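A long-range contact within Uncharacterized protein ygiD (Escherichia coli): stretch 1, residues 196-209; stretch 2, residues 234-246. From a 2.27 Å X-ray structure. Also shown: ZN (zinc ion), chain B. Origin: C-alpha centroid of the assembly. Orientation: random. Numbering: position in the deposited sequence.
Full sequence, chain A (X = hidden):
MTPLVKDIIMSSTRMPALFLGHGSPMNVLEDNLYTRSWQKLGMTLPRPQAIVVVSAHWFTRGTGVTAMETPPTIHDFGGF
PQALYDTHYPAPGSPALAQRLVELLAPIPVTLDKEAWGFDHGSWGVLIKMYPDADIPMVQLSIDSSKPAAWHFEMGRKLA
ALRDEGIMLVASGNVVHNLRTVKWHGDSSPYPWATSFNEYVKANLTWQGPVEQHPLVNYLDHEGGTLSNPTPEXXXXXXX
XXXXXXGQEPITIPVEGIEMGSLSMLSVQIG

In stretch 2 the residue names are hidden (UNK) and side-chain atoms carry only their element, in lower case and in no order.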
ATOM      1  N   SER A 196     -13.444  23.064   8.133  1.00 47.42           N
ATOM      2  CA  SER A 196     -14.910  23.029   8.218  1.00 47.68           C
ATOM      3  C   SER A 196     -15.455  21.591   8.497  1.00 47.48           C
ATOM      4  O   SER A 196     -16.103  21.362   9.523  1.00 46.56           O
ATOM      5  CB  SER A 196     -15.554  23.624   6.955  1.00 47.77           C
ATOM      6  OG  SER A 196     -16.944  23.828   7.142  1.00 47.93           O
ATOM      7  N   PHE A 197     -15.190  20.632   7.598  1.00 47.68           N
ATOM      8  CA  PHE A 197     -15.756  19.271   7.779  1.00 47.43           C
ATOM      9  C   PHE A 197     -15.254  18.623   9.056  1.00 47.42           C
ATOM     10  O   PHE A 197     -16.031  18.030   9.799  1.00 47.50           O
ATOM     11  CB  PHE A 197     -15.526  18.350   6.584  1.00 47.32           C
ATOM     12  CG  PHE A 197     -16.186  16.982   6.739  1.00 47.83           C
ATOM     13  CD1 PHE A 197     -17.536  16.809   6.432  1.00 45.65           C
ATOM     14  CD2 PHE A 197     -15.447  15.874   7.201  1.00 45.89           C
ATOM     15  CE1 PHE A 197     -18.150  15.536   6.583  1.00 48.86           C
ATOM     16  CE2 PHE A 197     -16.043  14.616   7.345  1.00 47.40           C
ATOM     17  CZ  PHE A 197     -17.399  14.445   7.042  1.00 45.60           C
ATOM     18  N   ASN A 198     -13.967  18.787   9.330  1.00 47.77           N
ATOM     19  CA  ASN A 198     -13.348  18.246  10.534  1.00 48.74           C
ATOM     20  C   ASN A 198     -14.017  18.708  11.827  1.00 49.67           C
ATOM     21  O   ASN A 198     -14.252  17.905  12.746  1.00 49.59           O
ATOM     22  CB  ASN A 198     -11.868  18.598  10.549  1.00 48.27           C
ATOM     23  CG  ASN A 198     -11.050  17.651  11.400  1.00 49.45           C
ATOM     24  OD1 ASN A 198     -10.844  16.476  11.038  1.00 49.00           O
ATOM     25  ND2 ASN A 198     -10.553  18.154  12.524  1.00 45.84           N
ATOM     26  N   GLU A 199     -14.345  20.003  11.887  1.00 50.22           N
ATOM     27  CA  GLU A 199     -14.983  20.592  13.065  1.00 50.22           C
ATOM     28  C   GLU A 199     -16.409  20.092  13.269  1.00 49.72           C
ATOM     29  O   GLU A 199     -16.841  19.923  14.389  1.00 50.00           O
ATOM     30  CB  GLU A 199     -14.920  22.142  13.002  1.00 50.54           C
ATOM     31  CG  GLU A 199     -13.475  22.704  13.091  1.00 51.59           C
ATOM     32  CD  GLU A 199     -12.769  22.352  14.394  1.00 53.56           C
ATOM     33  OE1 GLU A 199     -13.426  22.303  15.454  1.00 55.01           O
ATOM     34  OE2 GLU A 199     -11.545  22.121  14.372  1.00 56.99           O
ATOM     35  N   TYR A 200     -17.132  19.880  12.178  1.00 49.94           N
ATOM     36  CA  TYR A 200     -18.426  19.204  12.181  1.00 50.77           C
ATOM     37  C   TYR A 200     -18.323  17.763  12.705  1.00 51.21           C
ATOM     38  O   TYR A 200     -19.269  17.258  13.320  1.00 50.93           O
ATOM     39  CB  TYR A 200     -18.984  19.196  10.762  1.00 51.33           C
ATOM     40  CG  TYR A 200     -20.233  18.370  10.528  1.00 52.77           C
ATOM     41  CD1 TYR A 200     -21.477  18.778  11.035  1.00 53.27           C
ATOM     42  CD2 TYR A 200     -20.185  17.195   9.765  1.00 53.23           C
ATOM     43  CE1 TYR A 200     -22.637  18.037  10.800  1.00 53.52           C
ATOM     44  CE2 TYR A 200     -21.349  16.441   9.521  1.00 53.26           C
ATOM     45  CZ  TYR A 200     -22.568  16.867  10.041  1.00 53.79           C
ATOM     46  OH  TYR A 200     -23.728  16.135   9.797  1.00 54.04           O
ATOM     47  N   VAL A 201     -17.186  17.107  12.441  1.00 51.37           N
ATOM     48  CA  VAL A 201     -16.900  15.789  13.026  1.00 51.89           C
ATOM     49  C   VAL A 201     -16.758  15.905  14.554  1.00 52.65           C
ATOM     50  O   VAL A 201     -17.582  15.365  15.293  1.00 52.58           O
ATOM     51  CB  VAL A 201     -15.689  15.039  12.335  1.00 51.29           C
ATOM     52  CG1 VAL A 201     -15.196  13.867  13.188  1.00 51.82           C
ATOM     53  CG2 VAL A 201     -16.098  14.530  10.972  1.00 49.38           C
ATOM     54  N   LYS A 202     -15.750  16.651  15.001  1.00 53.52           N
ATOM     55  CA  LYS A 202     -15.492  16.888  16.416  1.00 54.18           C
ATOM     56  C   LYS A 202     -16.680  17.397  17.241  1.00 54.78           C
ATOM     57  O   LYS A 202     -16.802  17.053  18.426  1.00 54.98           O
ATOM     58  CB  LYS A 202     -14.345  17.882  16.563  1.00 54.59           C
ATOM     59  CG  LYS A 202     -13.022  17.399  16.015  1.00 54.75           C
ATOM     60  CD  LYS A 202     -12.003  18.506  16.016  1.00 56.52           C
ATOM     61  CE  LYS A 202     -11.870  19.167  17.377  1.00 56.92           C
ATOM     62  NZ  LYS A 202     -10.743  20.129  17.325  1.00 58.16           N
ATOM     63  N   ALA A 203     -17.535  18.232  16.639  1.00 55.02           N
ATOM     64  CA  ALA A 203     -18.674  18.830  17.364  1.00 55.18           C
ATOM     65  C   ALA A 203     -19.819  17.836  17.540  1.00 55.78           C
ATOM     66  O   ALA A 203     -20.841  18.155  18.171  1.00 56.04           O
ATOM     67  CB  ALA A 203     -19.185  20.085  16.645  1.00 55.17           C
ATOM     68  N   ASN A 204     -19.669  16.637  16.977  1.00 55.60           N
ATOM     69  CA  ASN A 204     -20.778  15.696  16.962  1.00 55.22           C
ATOM     70  C   ASN A 204     -20.440  14.311  17.446  1.00 54.76           C
ATOM     71  O   ASN A 204     -21.241  13.403  17.313  1.00 55.05           O
ATOM     72  CB  ASN A 204     -21.388  15.648  15.577  1.00 55.13           C
ATOM     73  CG  ASN A 204     -22.209  16.861  15.286  1.00 56.22           C
ATOM     74  OD1 ASN A 204     -23.298  17.028  15.835  1.00 54.85           O
ATOM     75  ND2 ASN A 204     -21.692  17.733  14.416  1.00 57.01           N
ATOM     76  N   LEU A 205     -19.253  14.171  18.027  1.00 54.85           N
ATOM     77  CA  LEU A 205     -18.767  12.904  18.580  1.00 54.31           C
ATOM     78  C   LEU A 205     -19.717  12.375  19.638  1.00 54.31           C
ATOM     79  O   LEU A 205     -20.022  11.175  19.679  1.00 53.96           O
ATOM     80  CB  LEU A 205     -17.358  13.081  19.157  1.00 53.83           C
ATOM     81  CG  LEU A 205     -16.286  13.390  18.109  1.00 52.85           C
ATOM     82  CD1 LEU A 205     -14.885  13.537  18.728  1.00 51.76           C
ATOM     83  CD2 LEU A 205     -16.312  12.326  16.998  1.00 51.98           C
ATOM     84  N   THR A 206     -20.216  13.306  20.447  1.00 54.22           N
ATOM     85  CA  THR A 206     -21.016  13.009  21.624  1.00 54.26           C
ATOM     86  C   THR A 206     -22.519  13.063  21.351  1.00 54.21           C
ATOM     87  O   THR A 206     -23.312  13.049  22.289  1.00 54.81           O
ATOM     88  CB  THR A 206     -20.663  13.975  22.774  1.00 54.36           C
ATOM     89  OG1 THR A 206     -20.910  15.321  22.353  1.00 56.07           O
ATOM     90  CG2 THR A 206     -19.193  13.859  23.161  1.00 53.59           C
ATOM     91  N   TRP A 207     -22.910  13.130  20.081  1.00 54.05           N
ATOM     92  CA  TRP A 207     -24.325  13.178  19.709  1.00 54.88           C
ATOM     93  C   TRP A 207     -25.086  11.920  20.133  1.00 55.62           C
ATOM     94  O   TRP A 207     -24.606  10.796  19.950  1.00 56.23           O
ATOM     95  CB  TRP A 207     -24.494  13.380  18.205  1.00 54.07           C
ATOM     96  CG  TRP A 207     -25.913  13.676  17.782  1.00 54.18           C
ATOM     97  CD1 TRP A 207     -26.487  14.915  17.683  1.00 54.16           C
ATOM     98  CD2 TRP A 207     -26.942  12.727  17.393  1.00 54.06           C
ATOM     99  NE1 TRP A 207     -27.794  14.800  17.252  1.00 54.18           N
ATOM    100  CE2 TRP A 207     -28.099  13.474  17.073  1.00 53.53           C
ATOM    101  CE3 TRP A 207     -26.996  11.321  17.296  1.00 54.25           C
ATOM    102  CZ2 TRP A 207     -29.299  12.867  16.650  1.00 54.04           C
ATOM    103  CZ3 TRP A 207     -28.191  10.716  16.869  1.00 53.08           C
ATOM    104  CH2 TRP A 207     -29.320  11.491  16.553  1.00 54.20           C
ATOM    105  N   GLN A 208     -26.275  12.116  20.697  1.00 56.51           N
ATOM    106  CA  GLN A 208     -27.106  11.004  21.157  1.00 57.06           C
ATOM    107  C   GLN A 208     -28.498  11.091  20.554  1.00 56.98           C
ATOM    108  O   GLN A 208     -29.054  12.180  20.442  1.00 56.80           O
ATOM    109  CB  GLN A 208     -27.208  11.012  22.674  1.00 57.68           C
ATOM    110  CG  GLN A 208     -25.873  11.101  23.415  1.00 59.06           C
ATOM    111  CD  GLN A 208     -25.939  10.431  24.769  1.00 60.61           C
ATOM    112  OE1 GLN A 208     -26.897   9.724  25.073  1.00 60.63           O
ATOM    113  NE2 GLN A 208     -24.914  10.636  25.584  1.00 62.19           N
ATOM    114  N   GLY A 209     -29.044   9.947  20.151  1.00 56.88           N
ATOM    115  CA  GLY A 209     -30.379   9.888  19.573  1.00 57.73           C
ATOM    116  C   GLY A 209     -30.494   8.744  18.584  1.00 58.50           C
ATOM    117  O   GLY A 209     -29.628   7.870  18.565  1.00 58.97           O
ATOM    118  N   UNK A 234     -12.161   5.565   4.376  1.00 32.70           N
ATOM    119  CA  UNK A 234     -11.307   6.169   5.423  1.00 30.48           C
ATOM    120  C   UNK A 234     -12.036   6.850   6.550  1.00 30.23           C
ATOM    121  O   UNK A 234     -11.462   7.091   7.632  1.00 30.58           O
ATOM    122  c   UNK A 234      -8.995   6.379   4.414  1.00 22.30           C
ATOM    123  c   UNK A 234      -7.639   5.328   3.033  1.00 20.11           C
ATOM    124  n   UNK A 234      -8.871   5.769   3.193  1.00 25.80           N
ATOM    125  c   UNK A 234      -7.767   6.341   4.969  1.00 24.68           C
ATOM    126  n   UNK A 234      -6.939   5.655   4.105  1.00 21.51           N
ATOM    127  c   UNK A 234     -10.250   7.081   4.838  1.00 30.15           C
ATOM    128  N   UNK A 235     -13.310   7.129   6.315  1.00 30.89           N
ATOM    129  CA  UNK A 235     -14.181   7.676   7.336  1.00 31.65           C
ATOM    130  C   UNK A 235     -14.977   6.650   8.198  1.00 31.77           C
ATOM    131  O   UNK A 235     -15.151   6.824   9.423  1.00 30.94           O
ATOM    132  c   UNK A 235     -17.931  10.436   9.356  1.00 38.99           C
ATOM    133  o   UNK A 235     -18.796  11.088  10.252  1.00 38.57           O
ATOM    134  c   UNK A 235     -17.431   8.696   7.737  1.00 35.23           C
ATOM    135  c   UNK A 235     -16.127   9.216   7.568  1.00 35.45           C
ATOM    136  c   UNK A 235     -16.651  10.959   9.186  1.00 38.43           C
ATOM    137  c   UNK A 235     -18.335   9.303   8.633  1.00 36.11           C
ATOM    138  c   UNK A 235     -15.754  10.341   8.297  1.00 37.72           C
ATOM    139  c   UNK A 235     -15.166   8.582   6.636  1.00 33.17           C
ATOM    140  N   UNK A 236     -15.489   5.621   7.532  1.00 31.69           N
ATOM    141  CA  UNK A 236     -16.345   4.584   8.148  1.00 33.17           C
ATOM    142  C   UNK A 236     -15.796   3.946   9.443  1.00 32.68           C
ATOM    143  O   UNK A 236     -16.595   3.642  10.334  1.00 32.56           O
ATOM    144  c   UNK A 236     -16.701   3.471   7.127  1.00 33.19           C
ATOM    145  c   UNK A 236     -17.950   2.690   4.982  1.00 34.55           C
ATOM    146  c   UNK A 236     -17.729   3.839   6.038  1.00 35.03           C
ATOM    147  c   UNK A 236     -19.087   4.293   6.650  1.00 35.02           C
ATOM    148  N   UNK A 237     -14.456   3.775   9.557  1.00 32.58           N
ATOM    149  CA  UNK A 237     -13.875   3.180  10.738  1.00 33.73           C
ATOM    150  C   UNK A 237     -14.185   3.890  12.033  1.00 35.65           C
ATOM    151  O   UNK A 237     -14.266   3.229  13.075  1.00 37.19           O
ATOM    152  c   UNK A 237     -13.404   4.034   8.551  1.00 33.00           C
ATOM    153  c   UNK A 237     -12.278   3.163   9.001  1.00 31.11           C
ATOM    154  c   UNK A 237     -12.360   3.209  10.438  1.00 32.84           C
ATOM    155  N   UNK A 238     -14.356   5.209  11.987  1.00 36.63           N
ATOM    156  CA  UNK A 238     -14.756   5.977  13.147  1.00 37.49           C
ATOM    157  C   UNK A 238     -16.120   5.549  13.681  1.00 37.52           C
ATOM    158  O   UNK A 238     -16.362   5.591  14.869  1.00 36.66           O
ATOM    159  c   UNK A 238     -15.347   8.440  13.878  1.00 37.29           C
ATOM    160  c   UNK A 238     -14.775   7.494  12.806  1.00 38.01           C
ATOM    161  c   UNK A 238     -15.395   9.904  13.419  1.00 38.41           C
ATOM    162  c   UNK A 238     -14.580   8.326  15.150  1.00 34.83           C
ATOM    163  N   UNK A 239     -17.022   5.188  12.780  1.00 38.72           N
ATOM    164  CA  UNK A 239     -18.355   4.782  13.157  1.00 39.80           C
ATOM    165  C   UNK A 239     -18.324   3.471  13.943  1.00 41.45           C
ATOM    166  O   UNK A 239     -19.136   3.287  14.833  1.00 42.73           O
ATOM    167  c   UNK A 239     -19.230   4.678  11.909  1.00 39.72           C
ATOM    168  c   UNK A 239     -19.734   7.225  12.166  1.00 38.30           C
ATOM    169  c   UNK A 239     -19.402   6.040  11.181  1.00 41.13           C
ATOM    170  c   UNK A 239     -20.460   5.930  10.090  1.00 40.20           C
ATOM    171  N   UNK A 240     -17.386   2.576  13.613  1.00 42.23           N
ATOM    172  CA  UNK A 240     -17.163   1.349  14.375  1.00 43.48           C
ATOM    173  C   UNK A 240     -16.845   1.705  15.819  1.00 44.80           C
ATOM    174  O   UNK A 240     -17.411   1.121  16.746  1.00 45.83           O
ATOM    175  c   UNK A 240     -16.056   0.485  13.734  1.00 42.32           C
ATOM    176  c   UNK A 240     -16.531  -0.223  12.488  1.00 41.88           C
ATOM    177  c   UNK A 240     -17.453  -1.560  10.168  1.00 40.96           C
ATOM    178  c   UNK A 240     -16.720   0.473  11.284  1.00 40.83           C
ATOM    179  c   UNK A 240     -17.176  -0.190  10.118  1.00 39.65           C
ATOM    180  c   UNK A 240     -16.822  -1.604  12.512  1.00 42.92           C
ATOM    181  o   UNK A 240     -17.919  -2.239   9.053  1.00 39.55           O
ATOM    182  c   UNK A 240     -17.276  -2.272  11.359  1.00 42.20           C
ATOM    183  N   UNK A 241     -15.975   2.697  16.007  1.00 45.76           N
ATOM    184  CA  UNK A 241     -15.625   3.195  17.339  1.00 45.91           C
ATOM    185  C   UNK A 241     -16.806   3.921  17.980  1.00 45.93           C
ATOM    186  O   UNK A 241     -17.193   3.597  19.105  1.00 46.60           O
ATOM    187  c   UNK A 241     -13.145   3.306  16.870  1.00 46.69           C
ATOM    188  c   UNK A 241     -14.177   4.801  18.612  1.00 47.06           C
ATOM    189  c   UNK A 241     -14.385   4.107  17.286  1.00 46.31           C
ATOM    190  N   UNK A 242     -17.410   4.882  17.279  1.00 45.73           N
ATOM    191  CA  UNK A 242     -18.560   5.597  17.861  1.00 45.41           C
ATOM    192  C   UNK A 242     -19.740   4.699  18.191  1.00 45.12           C
ATOM    193  O   UNK A 242     -20.434   4.927  19.187  1.00 45.75           O
ATOM    194  c   UNK A 242     -17.844   8.595  18.292  1.00 43.62           C
ATOM    195  c   UNK A 242     -18.301   8.069  16.910  1.00 46.26           C
ATOM    196  c   UNK A 242     -19.224   9.055  16.199  1.00 45.88           C
ATOM    197  c   UNK A 242     -19.047   6.741  16.974  1.00 45.04           C
ATOM    198  N   UNK A 243     -19.998   3.704  17.348  1.00 45.43           N
ATOM    199  CA  UNK A 243     -21.050   2.703  17.622  1.00 45.98           C
ATOM    200  C   UNK A 243     -20.894   2.056  19.003  1.00 46.32           C
ATOM    201  O   UNK A 243     -21.880   1.710  19.632  1.00 46.43           O
ATOM    202  N   UNK A 244     -19.649   1.943  19.466  1.00 47.39           N
ATOM    203  CA  UNK A 244     -19.269   1.306  20.730  1.00 49.26           C
ATOM    204  C   UNK A 244     -19.370   2.176  21.990  1.00 50.45           C
ATOM    205  O   UNK A 244     -19.114   1.692  23.112  1.00 50.15           O
ATOM    206  c   UNK A 244     -17.843   0.718  20.606  1.00 48.86           C
ATOM    207  N   UNK A 245     -19.723   3.452  21.813  1.00 52.11           N
ATOM    208  CA  UNK A 245     -19.898   4.391  22.944  1.00 53.47           C
ATOM    209  C   UNK A 245     -21.222   4.136  23.668  1.00 54.11           C
ATOM    210  O   UNK A 245     -22.269   4.017  23.023  1.00 54.09           O
ATOM    211  c   UNK A 245     -21.650   8.610  22.642  1.00 52.41           C
ATOM    212  c   UNK A 245     -20.648   8.102  23.486  1.00 53.82           C
ATOM    213  c   UNK A 245     -20.888  10.073  24.966  1.00 54.89           C
ATOM    214  c   UNK A 245     -19.842   6.917  23.471  1.00 53.72           C
ATOM    215  c   UNK A 245     -19.024   6.993  24.568  1.00 53.66           C
ATOM    216  c   UNK A 245     -22.263   9.831  22.975  1.00 54.02           C
ATOM    217  c   UNK A 245     -21.870  10.550  24.127  1.00 53.86           C
ATOM    218  c   UNK A 245     -19.863   5.831  22.422  1.00 53.94           C
ATOM    219  n   UNK A 245     -19.287   8.138  25.273  1.00 54.09           N
ATOM    220  c   UNK A 245     -20.284   8.838  24.636  1.00 54.83           C
ATOM    221  N   UNK A 246     -21.182   4.053  24.996  1.00 55.56           N
ATOM    222  CA  UNK A 246     -22.423   3.793  25.772  1.00 57.03           C
ATOM    223  C   UNK A 246     -23.323   5.028  26.048  1.00 57.65           C
ATOM    224  O   UNK A 246     -24.467   4.879  26.528  1.00 57.15           O
ATOM    225  c   UNK A 246     -21.238   3.834  28.047  1.00 58.71           C
ATOM    226  o   UNK A 246     -20.757   3.250  29.053  1.00 58.99           O
ATOM    227  c   UNK A 246     -22.116   3.036  27.086  1.00 57.18           C
ATOM    228  o   UNK A 246     -21.014   5.039  27.797  1.00 59.72           O
TER
HETATM  229 ZN    ZN B 272      -5.015   5.301   4.424  1.00 23.09          ZN

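Position 234 opens the second stretch with one carbon leading to a five-membered ring of three carbons and two nitrogens, out of reach of stretch 1. This is His 234, whose imidazole offers a nitrogen lone pair to a metal: NE2 of His 234 lies 2.0 Å from ZN, which three atoms from elsewhere in the structure also bind.

At 235 one carbon carries a six-carbon ring bearing an oxygen. The CA-to-CB bond points toward stretch 1, and a ring carbon meets Phe 197 and Val 201. The residue is Tyr 235. Its CE1 lies 4.1 Å from CE2 of Phe 197 and 4.0 Å from CG2 of Val 201, the latter at the edge of the tyrosine ring. The flat hydrocarbon ring thus packs against the helix, while its hydroxyl is hydrogen-bonded elsewhere in the structure.

Position 236 has four carbons forked at the second, buried but out of reach of stretch 1: Leu 236, whose apolar side chain leaves no polar group unsatisfied. At 237 three carbons close a ring onto the backbone N, which identifies Pro 237. Its nitrogen has no proton to donate, a restriction easily borne near the beginning of a helix.

Four carbons forked at the second recur at 238, where the CA-to-CB bond points toward stretch 1 and an end carbon meets Val 201 and Leu 205. Leu 238 places CD2 4.0 Å from CG1 of Val 201 and 4.4 Å from CD2 of Leu 205, so a branched apolar side chain meets two others. The same fork at 239, buried and out of reach of stretch 1, gives Leu 239, again apolar and suited to burial.

Position 240 has one carbon and a six-carbon ring bearing an oxygen, also buried and out of reach: Tyr 240, with its hydroxyl hydrogen-bonded elsewhere in the structure. At 241 one carbon carries two more, likewise buried beyond reach of stretch 1: the compact, apolar fork of Val 241.

The side chain at 242 again has four carbons forked at the second; its CA-to-CB bond points toward stretch 1, and an end carbon meets Leu 205. In Leu 242, CD2 approaches CD2 of Leu 205 at 4.2 Å, continuing the apolar packing, and makes a van der Waals contact with O of Leu 205 at 3.7 Å.

Position 243 has no side-chain atoms and is Gly 243; an ideal CB would be crowded by O of Leu 239 at 3.0 Å. A single carbon at 244 marks Ala 244, small and buried, with no polar group to satisfy.

At 245 one carbon leads to fused five- and six-membered rings holding eight carbons and one nitrogen, which meet Leu 205, Thr 206, Trp 207 and Gln 208. This is Trp 245, broad enough to span several residues: its CH2 lies 3.4 Å from O of Thr 206 and 3.4 Å from NE2 of Gln 208. The carbonyl oxygens of Thr 206 and Trp 207 approach the ring edge.

Position 246 has two carbons, the second carrying two oxygens. Asp 246 is exposed, as suits a carboxylate.

The contact works by packing, without a hydrogen bond between the stretches. Tyr 235, Leu 238 and Leu 242 meet Phe 197, Val 201 and Leu 205; beyond them, Trp 245 lies against Leu 205, Thr 206 and Trp 207 of the turn that begins at Asn 204, and reaches Gln 208. Together the stretches bury 392 Å².

Stretch 2 (234-246) HYLPLLYVLGAWD
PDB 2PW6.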